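Local coordinates for protein THB11 (Chlamydomonas reinhardtii, PDB 6TD7) that binds heme in a truncated-hemoglobin domain, with pentacoordinate iron, and probably binds oxygen, with a possible role in nitrite reduction, at residues F60-Y72 / G117-A129. Residues are numbered along the deposited sequence; the frame is centred on the assembly and turned at random. Where two conformers were deposited one is given.
Sequences FVSWLFGPPNVPY and GEVMRRMLPYKDA. With HEM (protoporphyrin IX containing Fe), chain B.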
ATOM      1  N   PHE A  60      -0.646  -1.085   8.722  1.00  6.38           N
ATOM      2  CA  PHE A  60      -1.424  -1.629   7.616  1.00  8.67           C
ATOM      3  C   PHE A  60      -0.728  -2.827   6.977  1.00 12.03           C
ATOM      4  O   PHE A  60      -1.375  -3.834   6.664  1.00  5.63           O
ATOM      5  CB  PHE A  60      -1.676  -0.530   6.574  1.00  6.73           C
ATOM      6  CG  PHE A  60      -2.500  -0.986   5.409  1.00  4.12           C
ATOM      7  CD1 PHE A  60      -3.881  -1.027   5.496  1.00  7.81           C
ATOM      8  CD2 PHE A  60      -1.895  -1.388   4.233  1.00  8.55           C
ATOM      9  CE1 PHE A  60      -4.640  -1.461   4.435  1.00 11.33           C
ATOM     10  CE2 PHE A  60      -2.646  -1.829   3.174  1.00 11.17           C
ATOM     11  CZ  PHE A  60      -4.025  -1.865   3.275  1.00 14.62           C
ATOM     12  N   VAL A  61       0.584  -2.732   6.752  1.00  7.54           N
ATOM     13  CA  VAL A  61       1.300  -3.838   6.125  1.00  7.71           C
ATOM     14  C   VAL A  61       1.302  -5.055   7.038  1.00  7.93           C
ATOM     15  O   VAL A  61       1.184  -6.196   6.576  1.00 10.26           O
ATOM     16  CB  VAL A  61       2.732  -3.413   5.757  1.00 10.95           C
ATOM     17  CG1 VAL A  61       3.543  -4.613   5.278  1.00 16.46           C
ATOM     18  CG2 VAL A  61       2.691  -2.342   4.700  1.00  9.67           C
ATOM     19  N   SER A  62       1.449  -4.832   8.346  1.00 10.23           N
ATOM     20  CA  SER A  62       1.401  -5.930   9.304  1.00  8.73           C
ATOM     21  C   SER A  62       0.054  -6.639   9.257  1.00  8.84           C
ATOM     22  O   SER A  62      -0.009  -7.873   9.307  1.00  9.48           O
ATOM     23  CB  SER A  62       1.679  -5.404  10.712  1.00  9.87           C
ATOM     24  OG  SER A  62       1.665  -6.444  11.675  1.00 13.43           O
ATOM     25  N   TRP A  63      -1.039  -5.873   9.179  1.00  8.85           N
ATOM     26  CA  TRP A  63      -2.358  -6.469   9.000  1.00  9.74           C
ATOM     27  C   TRP A  63      -2.452  -7.204   7.667  1.00  7.69           C
ATOM     28  O   TRP A  63      -2.995  -8.313   7.589  1.00 10.86           O
ATOM     29  CB  TRP A  63      -3.439  -5.386   9.074  1.00 12.33           C
ATOM     30  CG  TRP A  63      -4.774  -5.819   8.511  1.00  9.85           C
ATOM     31  CD1 TRP A  63      -5.751  -6.500   9.170  1.00 13.57           C
ATOM     32  CD2 TRP A  63      -5.269  -5.600   7.177  1.00 10.71           C
ATOM     33  NE1 TRP A  63      -6.822  -6.722   8.339  1.00 12.61           N
ATOM     34  CE2 TRP A  63      -6.553  -6.177   7.112  1.00  9.97           C
ATOM     35  CE3 TRP A  63      -4.752  -4.968   6.038  1.00 14.64           C
ATOM     36  CZ2 TRP A  63      -7.329  -6.151   5.949  1.00 11.20           C
ATOM     37  CZ3 TRP A  63      -5.525  -4.938   4.883  1.00 11.79           C
ATOM     38  CH2 TRP A  63      -6.800  -5.524   4.850  1.00 13.54           C
ATOM     39  N   LEU A  64      -1.910  -6.596   6.612  1.00  6.36           N
ATOM     40  CA  LEU A  64      -2.093  -7.123   5.265  1.00  7.65           C
ATOM     41  C   LEU A  64      -1.523  -8.527   5.124  1.00  9.66           C
ATOM     42  O   LEU A  64      -2.146  -9.393   4.498  1.00 12.20           O
ATOM     43  CB  LEU A  64      -1.439  -6.181   4.259  1.00 10.21           C
ATOM     44  CG  LEU A  64      -1.495  -6.584   2.789  1.00 13.47           C
ATOM     45  CD1 LEU A  64      -2.900  -6.501   2.256  1.00 14.58           C
ATOM     46  CD2 LEU A  64      -0.568  -5.681   2.003  1.00 13.46           C
ATOM     47  N   PHE A  65      -0.332  -8.768   5.664  1.00  9.00           N
ATOM     48  CA  PHE A  65       0.274 -10.093   5.604  1.00  7.46           C
ATOM     49  C   PHE A  65      -0.050 -10.934   6.829  1.00  8.70           C
ATOM     50  O   PHE A  65       0.520 -12.018   6.999  1.00 11.68           O
ATOM     51  CB  PHE A  65       1.786  -9.965   5.416  1.00 13.87           C
ATOM     52  CG  PHE A  65       2.177  -9.463   4.055  1.00  9.25           C
ATOM     53  CD1 PHE A  65       2.262 -10.329   2.980  1.00 11.19           C
ATOM     54  CD2 PHE A  65       2.440  -8.120   3.847  1.00  9.50           C
ATOM     55  CE1 PHE A  65       2.618  -9.866   1.728  1.00 15.29           C
ATOM     56  CE2 PHE A  65       2.788  -7.654   2.597  1.00 13.44           C
ATOM     57  CZ  PHE A  65       2.880  -8.527   1.539  1.00 10.60           C
ATOM     58  N   GLY A  66      -0.978 -10.481   7.664  1.00  8.36           N
ATOM     59  CA  GLY A  66      -1.346 -11.195   8.858  1.00 10.57           C
ATOM     60  C   GLY A  66      -2.459 -12.191   8.615  1.00 12.45           C
ATOM     61  O   GLY A  66      -2.794 -12.533   7.475  1.00  9.76           O
ATOM     62  N   PRO A  67      -3.052 -12.680   9.697  1.00 13.20           N
ATOM     63  CA  PRO A  67      -4.157 -13.639   9.586  1.00 12.83           C
ATOM     64  C   PRO A  67      -5.251 -13.136   8.662  1.00 12.27           C
ATOM     65  O   PRO A  67      -5.494 -11.925   8.566  1.00 10.90           O
ATOM     66  CB  PRO A  67      -4.660 -13.753  11.034  1.00 15.98           C
ATOM     67  CG  PRO A  67      -3.455 -13.468  11.861  1.00 22.03           C
ATOM     68  CD  PRO A  67      -2.663 -12.436  11.098  1.00 12.95           C
ATOM     69  N   PRO A  68      -5.946 -14.045   7.977  1.00 13.03           N
ATOM     70  CA  PRO A  68      -7.028 -13.626   7.081  1.00 12.32           C
ATOM     71  C   PRO A  68      -8.267 -13.194   7.848  1.00 11.26           C
ATOM     72  O   PRO A  68      -8.436 -13.487   9.034  1.00 10.66           O
ATOM     73  CB  PRO A  68      -7.310 -14.893   6.265  1.00 14.21           C
ATOM     74  CG  PRO A  68      -7.039 -15.985   7.239  1.00 10.31           C
ATOM     75  CD  PRO A  68      -5.832 -15.515   8.035  1.00 16.59           C
ATOM     76  N   ASN A  69      -9.139 -12.470   7.139  1.00 15.53           N
ATOM     77  CA  ASN A  69     -10.490 -12.134   7.576  1.00 13.57           C
ATOM     78  C   ASN A  69     -10.547 -11.026   8.623  1.00 18.32           C
ATOM     79  O   ASN A  69     -11.489 -10.228   8.625  1.00 19.99           O
ATOM     80  CB  ASN A  69     -11.207 -13.376   8.123  1.00  8.82           C
ATOM     81  CG  ASN A  69     -11.271 -14.495   7.115  1.00 14.79           C
ATOM     82  OD1 ASN A  69     -10.990 -15.652   7.426  1.00 17.73           O
ATOM     83  ND2 ASN A  69     -11.626 -14.151   5.889  1.00 11.59           N
ATOM     84  N   VAL A  70      -9.565 -10.976   9.517  1.00 15.17           N
ATOM     85  CA  VAL A  70      -9.494  -9.914  10.518  1.00 15.17           C
ATOM     86  C   VAL A  70      -9.649  -8.562   9.830  1.00 15.83           C
ATOM     87  O   VAL A  70      -8.883  -8.252   8.908  1.00 15.06           O
ATOM     88  CB  VAL A  70      -8.168  -9.966  11.292  1.00 25.33           C
ATOM     89  CG1 VAL A  70      -8.090  -8.812  12.263  1.00 20.01           C
ATOM     90  CG2 VAL A  70      -8.027 -11.282  12.024  1.00 27.52           C
ATOM     91  N   PRO A  71     -10.607  -7.730  10.233  1.00 13.76           N
ATOM     92  CA  PRO A  71     -10.727  -6.403   9.621  1.00 23.36           C
ATOM     93  C   PRO A  71      -9.674  -5.434  10.132  1.00 16.34           C
ATOM     94  O   PRO A  71      -9.236  -5.490  11.284  1.00 16.00           O
ATOM     95  CB  PRO A  71     -12.137  -5.952  10.026  1.00 24.36           C
ATOM     96  CG  PRO A  71     -12.429  -6.692  11.276  1.00 26.78           C
ATOM     97  CD  PRO A  71     -11.717  -8.014  11.164  1.00 17.43           C
ATOM     98  N   TYR A  72      -9.266  -4.526   9.251  1.00 15.20           N
ATOM     99  CA  TYR A  72      -8.291  -3.511   9.623  1.00 14.05           C
ATOM    100  C   TYR A  72      -8.969  -2.428  10.452  1.00 16.11           C
ATOM    101  O   TYR A  72     -10.022  -1.909  10.069  1.00 15.27           O
ATOM    102  CB  TYR A  72      -7.647  -2.904   8.380  1.00 12.48           C
ATOM    103  CG  TYR A  72      -6.595  -1.860   8.682  1.00 12.45           C
ATOM    104  CD1 TYR A  72      -5.418  -2.200   9.333  1.00 12.83           C
ATOM    105  CD2 TYR A  72      -6.777  -0.538   8.307  1.00 10.99           C
ATOM    106  CE1 TYR A  72      -4.455  -1.255   9.607  1.00 13.63           C
ATOM    107  CE2 TYR A  72      -5.815   0.417   8.576  1.00 11.83           C
ATOM    108  CZ  TYR A  72      -4.656   0.052   9.226  1.00 13.75           C
ATOM    109  OH  TYR A  72      -3.700   1.002   9.495  1.00 15.84           O
ATOM    110  N   GLY A 117      -2.340 -12.356  -5.879  1.00  9.11           N
ATOM    111  CA  GLY A 117      -3.756 -12.070  -6.021  1.00 10.19           C
ATOM    112  C   GLY A 117      -4.463 -12.011  -4.682  1.00  9.90           C
ATOM    113  O   GLY A 117      -5.319 -11.152  -4.455  1.00  9.12           O
ATOM    114  N   GLU A 118      -4.108 -12.920  -3.773  1.00 11.33           N
ATOM    115  CA  GLU A 118      -4.682 -12.908  -2.433  1.00  8.62           C
ATOM    116  C   GLU A 118      -4.386 -11.599  -1.714  1.00  9.40           C
ATOM    117  O   GLU A 118      -5.285 -10.974  -1.138  1.00 10.08           O
ATOM    118  CB  GLU A 118      -4.131 -14.098  -1.645  1.00 13.99           C
ATOM    119  CG  GLU A 118      -4.605 -14.213  -0.209  1.00 21.51           C
ATOM    120  CD  GLU A 118      -3.929 -15.365   0.506  1.00 35.40           C
ATOM    121  OE1 GLU A 118      -3.343 -16.223  -0.187  1.00 24.69           O
ATOM    122  OE2 GLU A 118      -3.970 -15.413   1.753  1.00 29.14           O
ATOM    123  N   VAL A 119      -3.122 -11.164  -1.738  1.00 10.02           N
ATOM    124  CA  VAL A 119      -2.733  -9.908  -1.101  1.00 10.42           C
ATOM    125  C   VAL A 119      -3.426  -8.725  -1.772  1.00  8.72           C
ATOM    126  O   VAL A 119      -3.961  -7.836  -1.098  1.00  9.76           O
ATOM    127  CB  VAL A 119      -1.202  -9.748  -1.133  1.00 10.85           C
ATOM    128  CG1 VAL A 119      -0.773  -8.362  -0.657  1.00 10.33           C
ATOM    129  CG2 VAL A 119      -0.554 -10.823  -0.291  1.00  8.93           C
ATOM    130  N   MET A 120      -3.416  -8.681  -3.105  1.00  8.90           N
ATOM    131  CA  MET A 120      -4.021  -7.534  -3.778  1.00  7.82           C
ATOM    132  C   MET A 120      -5.532  -7.485  -3.562  1.00  7.42           C
ATOM    133  O   MET A 120      -6.109  -6.392  -3.530  1.00  9.07           O
ATOM    134  CB  MET A 120      -3.696  -7.546  -5.273  1.00 10.19           C
ATOM    135  CG  MET A 120      -2.209  -7.446  -5.597  1.00 15.12           C
ATOM    136  SD  MET A 120      -1.307  -6.236  -4.608  1.00 20.67           S
ATOM    137  CE  MET A 120      -2.112  -4.724  -5.135  1.00 23.82           C
ATOM    138  N   ARG A 121      -6.196  -8.635  -3.409  1.00 10.75           N
ATOM    139  CA  ARG A 121      -7.629  -8.609  -3.126  1.00 11.14           C
ATOM    140  C   ARG A 121      -7.915  -8.019  -1.751  1.00 10.34           C
ATOM    141  O   ARG A 121      -8.943  -7.362  -1.560  1.00  9.34           O
ATOM    142  CB  ARG A 121      -8.228 -10.012  -3.236  1.00 13.08           C
ATOM    143  CG  ARG A 121      -8.621 -10.392  -4.659  1.00 15.39           C
ATOM    144  CD  ARG A 121      -9.404 -11.711  -4.725  1.00 16.31           C
ATOM    145  NE  ARG A 121      -8.628 -12.820  -4.183  1.00 17.27           N
ATOM    146  CZ  ARG A 121      -7.767 -13.553  -4.883  1.00 21.24           C
ATOM    147  NH1 ARG A 121      -7.558 -13.313  -6.172  1.00 17.22           N
ATOM    148  NH2 ARG A 121      -7.106 -14.529  -4.280  1.00 19.97           N
ATOM    149  N   ARG A 122      -7.017  -8.232  -0.786  1.00  8.37           N
ATOM    150  CA  ARG A 122      -7.190  -7.629   0.528  1.00 12.60           C
ATOM    151  C   ARG A 122      -6.999  -6.119   0.482  1.00 10.15           C
ATOM    152  O   ARG A 122      -7.612  -5.389   1.270  1.00 12.97           O
ATOM    153  CB  ARG A 122      -6.193  -8.232   1.510  1.00 18.53           C
ATOM    154  CG  ARG A 122      -6.762  -9.294   2.404  1.00 32.53           C
ATOM    155  CD  ARG A 122      -5.819  -9.566   3.560  1.00 22.43           C
ATOM    156  NE  ARG A 122      -6.538  -9.573   4.827  1.00 23.34           N
ATOM    157  CZ  ARG A 122      -6.019  -9.980   5.978  1.00 21.80           C
ATOM    158  NH1 ARG A 122      -4.766 -10.421   6.027  1.00 21.33           N
ATOM    159  NH2 ARG A 122      -6.763  -9.950   7.076  1.00 18.69           N
ATOM    160  N   MET A 123      -6.159  -5.647  -0.435  0.63 11.86           N
ATOM    161  CA  MET A 123      -5.842  -4.230  -0.532  0.63 11.71           C
ATOM    162  C   MET A 123      -6.869  -3.470  -1.357  0.63 14.08           C
ATOM    163  O   MET A 123      -7.048  -2.264  -1.154  0.63 12.02           O
ATOM    164  CB  MET A 123      -4.459  -4.061  -1.157  0.63 15.78           C
ATOM    165  CG  MET A 123      -3.942  -2.644  -1.135  0.63 13.96           C
ATOM    166  SD  MET A 123      -2.379  -2.488  -2.012  0.63 16.42           S
ATOM    167  CE  MET A 123      -1.345  -3.627  -1.095  0.63 18.75           C
ATOM    168  N   LEU A 124      -7.539  -4.153  -2.282  0.63 14.93           N
ATOM    169  CA  LEU A 124      -8.416  -3.461  -3.218  0.63 15.51           C
ATOM    170  C   LEU A 124      -9.487  -2.623  -2.536  0.63 12.78           C
ATOM    171  O   LEU A 124      -9.712  -1.484  -2.977  0.63 13.93           O
ATOM    172  CB  LEU A 124      -9.061  -4.476  -4.168  0.63 20.34           C
ATOM    173  CG  LEU A 124     -10.117  -3.907  -5.117  0.63 19.21           C
ATOM    174  CD1 LEU A 124      -9.559  -2.737  -5.911  0.63 27.11           C
ATOM    175  CD2 LEU A 124     -10.620  -5.000  -6.051  0.63 20.15           C
ATOM    176  N   PRO A 125     -10.177  -3.096  -1.498  1.00 11.37           N
ATOM    177  CA  PRO A 125     -11.210  -2.259  -0.871  1.00 14.95           C
ATOM    178  C   PRO A 125     -10.705  -0.884  -0.444  1.00 12.80           C
ATOM    179  O   PRO A 125     -11.500   0.055  -0.326  1.00 10.02           O
ATOM    180  CB  PRO A 125     -11.653  -3.100   0.336  1.00 15.82           C
ATOM    181  CG  PRO A 125     -11.315  -4.516  -0.043  1.00 16.38           C
ATOM    182  CD  PRO A 125     -10.054  -4.415  -0.848  1.00 15.14           C
ATOM    183  N   TYR A 126      -9.402  -0.733  -0.221  1.00 11.73           N
ATOM    184  CA  TYR A 126      -8.900   0.532   0.309  1.00 13.98           C
ATOM    185  C   TYR A 126      -8.764   1.596  -0.759  1.00 10.01           C
ATOM    186  O   TYR A 126      -8.577   2.767  -0.413  1.00  9.25           O
ATOM    187  CB  TYR A 126      -7.599   0.276   1.067  1.00 10.90           C
ATOM    188  CG  TYR A 126      -7.997  -0.397   2.342  1.00 11.77           C
ATOM    189  CD1 TYR A 126      -8.430   0.350   3.422  1.00 12.25           C
ATOM    190  CD2 TYR A 126      -8.072  -1.779   2.421  1.00  8.44           C
ATOM    191  CE1 TYR A 126      -8.866  -0.257   4.569  1.00 14.26           C
ATOM    192  CE2 TYR A 126      -8.508  -2.397   3.568  1.00 13.65           C
ATOM    193  CZ  TYR A 126      -8.904  -1.629   4.638  1.00 16.45           C
ATOM    194  OH  TYR A 126      -9.345  -2.224   5.791  1.00 19.80           O
ATOM    195  N   LYS A 127      -8.926   1.240  -2.031  1.00 11.91           N
ATOM    196  CA  LYS A 127      -9.099   2.265  -3.051  1.00 11.12           C
ATOM    197  C   LYS A 127     -10.408   3.016  -2.836  1.00  8.67           C
ATOM    198  O   LYS A 127     -10.418   4.247  -2.740  1.00  9.85           O
ATOM    199  CB  LYS A 127      -9.054   1.643  -4.442  1.00 13.45           C
ATOM    200  CG  LYS A 127      -9.216   2.658  -5.545  1.00 12.09           C
ATOM    201  CD  LYS A 127      -9.220   1.989  -6.904  1.00 15.86           C
ATOM    202  CE  LYS A 127      -9.455   3.004  -8.001  1.00 20.31           C
ATOM    203  NZ  LYS A 127      -9.372   2.368  -9.343  1.00 16.25           N
ATOM    204  N   ASP A 128     -11.526   2.287  -2.744  1.00 11.37           N
ATOM    205  CA  ASP A 128     -12.806   2.925  -2.449  1.00  8.35           C
ATOM    206  C   ASP A 128     -12.776   3.658  -1.109  1.00 11.20           C
ATOM    207  O   ASP A 128     -13.400   4.713  -0.956  1.00 11.91           O
ATOM    208  CB  ASP A 128     -13.921   1.875  -2.455  1.00 13.29           C
ATOM    209  CG  ASP A 128     -14.368   1.496  -3.857  1.00 20.70           C
ATOM    210  OD1 ASP A 128     -13.943   2.154  -4.831  1.00 14.07           O
ATOM    211  OD2 ASP A 128     -15.160   0.540  -3.977  1.00 22.35           O
ATOM    212  N   ALA A 129     -12.062   3.110  -0.122  1.00 11.80           N
ATOM    213  CA  ALA A 129     -11.988   3.773   1.174  1.00  9.21           C
ATOM    214  C   ALA A 129     -11.340   5.145   1.053  1.00 12.36           C
ATOM    215  O   ALA A 129     -11.817   6.121   1.645  1.00 13.28           O
ATOM    216  CB  ALA A 129     -11.212   2.911   2.171  1.00 14.47           C
TER
HETATM  217  CHA HEM B 201      -0.322   7.234   4.405  1.00 16.99           C
HETATM  218  CHB HEM B 201       0.658   8.901  -0.075  1.00 14.35           C
HETATM  219  CHC HEM B 201      -0.470   4.620  -2.075  1.00 15.80           C
HETATM  220  CHD HEM B 201      -1.903   3.071   2.356  1.00 17.70           C
HETATM  221  C1A HEM B 201       0.082   8.068   3.377  1.00 13.79           C
HETATM  222  C2A HEM B 201       0.631   9.413   3.472  1.00 14.61           C
HETATM  223  C3A HEM B 201       0.890   9.840   2.232  1.00 13.97           C
HETATM  224  C4A HEM B 201       0.525   8.803   1.298  1.00 17.98           C
HETATM  225  CMA HEM B 201       1.488  11.205   1.832  1.00 19.25           C
HETATM  226  CAA HEM B 201       0.910  10.236   4.752  1.00 26.87           C
HETATM  227  CBA HEM B 201      -0.325  10.392   5.623  1.00 35.16           C
HETATM  228  CGA HEM B 201       0.082  10.970   6.958  1.00 31.71           C
HETATM  229  O1A HEM B 201      -0.821  11.468   7.677  1.00 59.51           O
HETATM  230  O2A HEM B 201       1.292  10.934   7.306  1.00 22.05           O
HETATM  231  C1B HEM B 201       0.497   7.880  -0.989  1.00 15.16           C
HETATM  232  C2B HEM B 201       0.829   7.946  -2.397  1.00 15.96           C
HETATM  233  C3B HEM B 201       0.513   6.776  -2.962  1.00 10.85           C
HETATM  234  C4B HEM B 201      -0.026   5.915  -1.930  1.00 15.78           C
HETATM  235  CMB HEM B 201       1.431   9.169  -3.121  1.00 19.83           C
HETATM  236  CAB HEM B 201       0.715   6.432  -4.455  1.00 15.11           C
HETATM  237  CBB HEM B 201       0.121   5.382  -5.026  1.00 17.47           C
HETATM  238  C1C HEM B 201      -0.928   3.850  -1.027  1.00 15.70           C
HETATM  239  C2C HEM B 201      -1.320   2.474  -1.158  1.00 17.86           C
HETATM  240  C3C HEM B 201      -1.729   2.040   0.032  1.00 19.82           C
HETATM  241  C4C HEM B 201      -1.589   3.114   1.004  1.00 16.69           C
HETATM  242  CMC HEM B 201      -1.304   1.664  -2.473  1.00 22.84           C
HETATM  243  CAC HEM B 201      -2.231   0.607   0.282  1.00 25.28           C
HETATM  244  CBC HEM B 201      -3.222   0.400   1.148  1.00 35.32           C
HETATM  245  C1D HEM B 201      -1.516   4.017   3.293  1.00 20.78           C
HETATM  246  C2D HEM B 201      -1.499   3.841   4.730  1.00 14.40           C
HETATM  247  C3D HEM B 201      -1.075   4.983   5.287  1.00 13.65           C
HETATM  248  C4D HEM B 201      -0.782   5.934   4.235  1.00 11.66           C
HETATM  249  CMD HEM B 201      -1.916   2.548   5.463  1.00 12.78           C
HETATM  250  CAD HEM B 201      -0.860   5.258   6.785  1.00 14.86           C
HETATM  251  CBD HEM B 201      -2.115   5.688   7.516  1.00 26.31           C
HETATM  252  CGD HEM B 201      -1.678   5.735   8.955  1.00 19.38           C
HETATM  253  O1D HEM B 201      -1.935   4.749   9.695  1.00 20.57           O
HETATM  254  O2D HEM B 201      -1.039   6.746   9.346  1.00 21.54           O
HETATM  255  NA  HEM B 201       0.033   7.737   2.031  1.00 12.75           N
HETATM  256  NB  HEM B 201      -0.020   6.622  -0.737  1.00 11.26           N
HETATM  257  NC  HEM B 201      -1.093   4.212   0.310  1.00 13.78           N
HETATM  258  ND  HEM B 201      -1.071   5.304   3.034  1.00 11.13           N
HETATM  259 FE   HEM B 201      -0.532   5.939   1.202  1.00 21.92          FE
HETATM  260  O   HOH W   1      -9.079  -8.836   5.644  1.00 30.15           O
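In the truncated-globin fold of THB11, the loop that leaves helix 50-64 wraps around the guanidinium of R122, an example of how one arginine can gather a turn's backbone carbonyls. NH2 of R122 meets P67 O at 2.8 Å, in the carbonyl plane though tilted from the guanidinium plane. From R122, weak hydrogen bonds run from NH1 to L64 O, G66 O and P67 O and from NH2 to V70 O, while R122 NE donates a hydrogen bond to a water at 2.8 Å. The bend at chi3 (132°) lets the head lie between P68 CA over one face and W63 CE2 over the other. R122 CZ sits 4.3 Å from the centroid of the W63 five-membered ring, an off-centre cation-pi contact. The indole is held by a nearly straight hydrogen bond from W63 NE1 to V70 O (2.6 Å), and Y72 CB covers its opposite face.

Toward the heme, the edge of F60 points at the face of Y126, a T-shaped pair with planes at 79° and CE1 of F60 over the centre of the Y126 ring. CH2 of W63 reaches CE2 of Y126 at 3.8 Å, completing an aromatic cluster. Beside the R122 side chain, L64 CD2 touches both V119 CG1 and M123 CE, each at 3.8 Å. F60 and M123 also line the heme pocket, beside the porphyrin's CAC and CBC.

The axes of segments 60-64 and 117-123, the ends of helices 50-64 and 113-123, run at 129° to each other. M123 continues onto M99 and F102 of helix 92-108, F65 packs on V24 of helix 21-36, and Y126 touches V77 of helix 77-88.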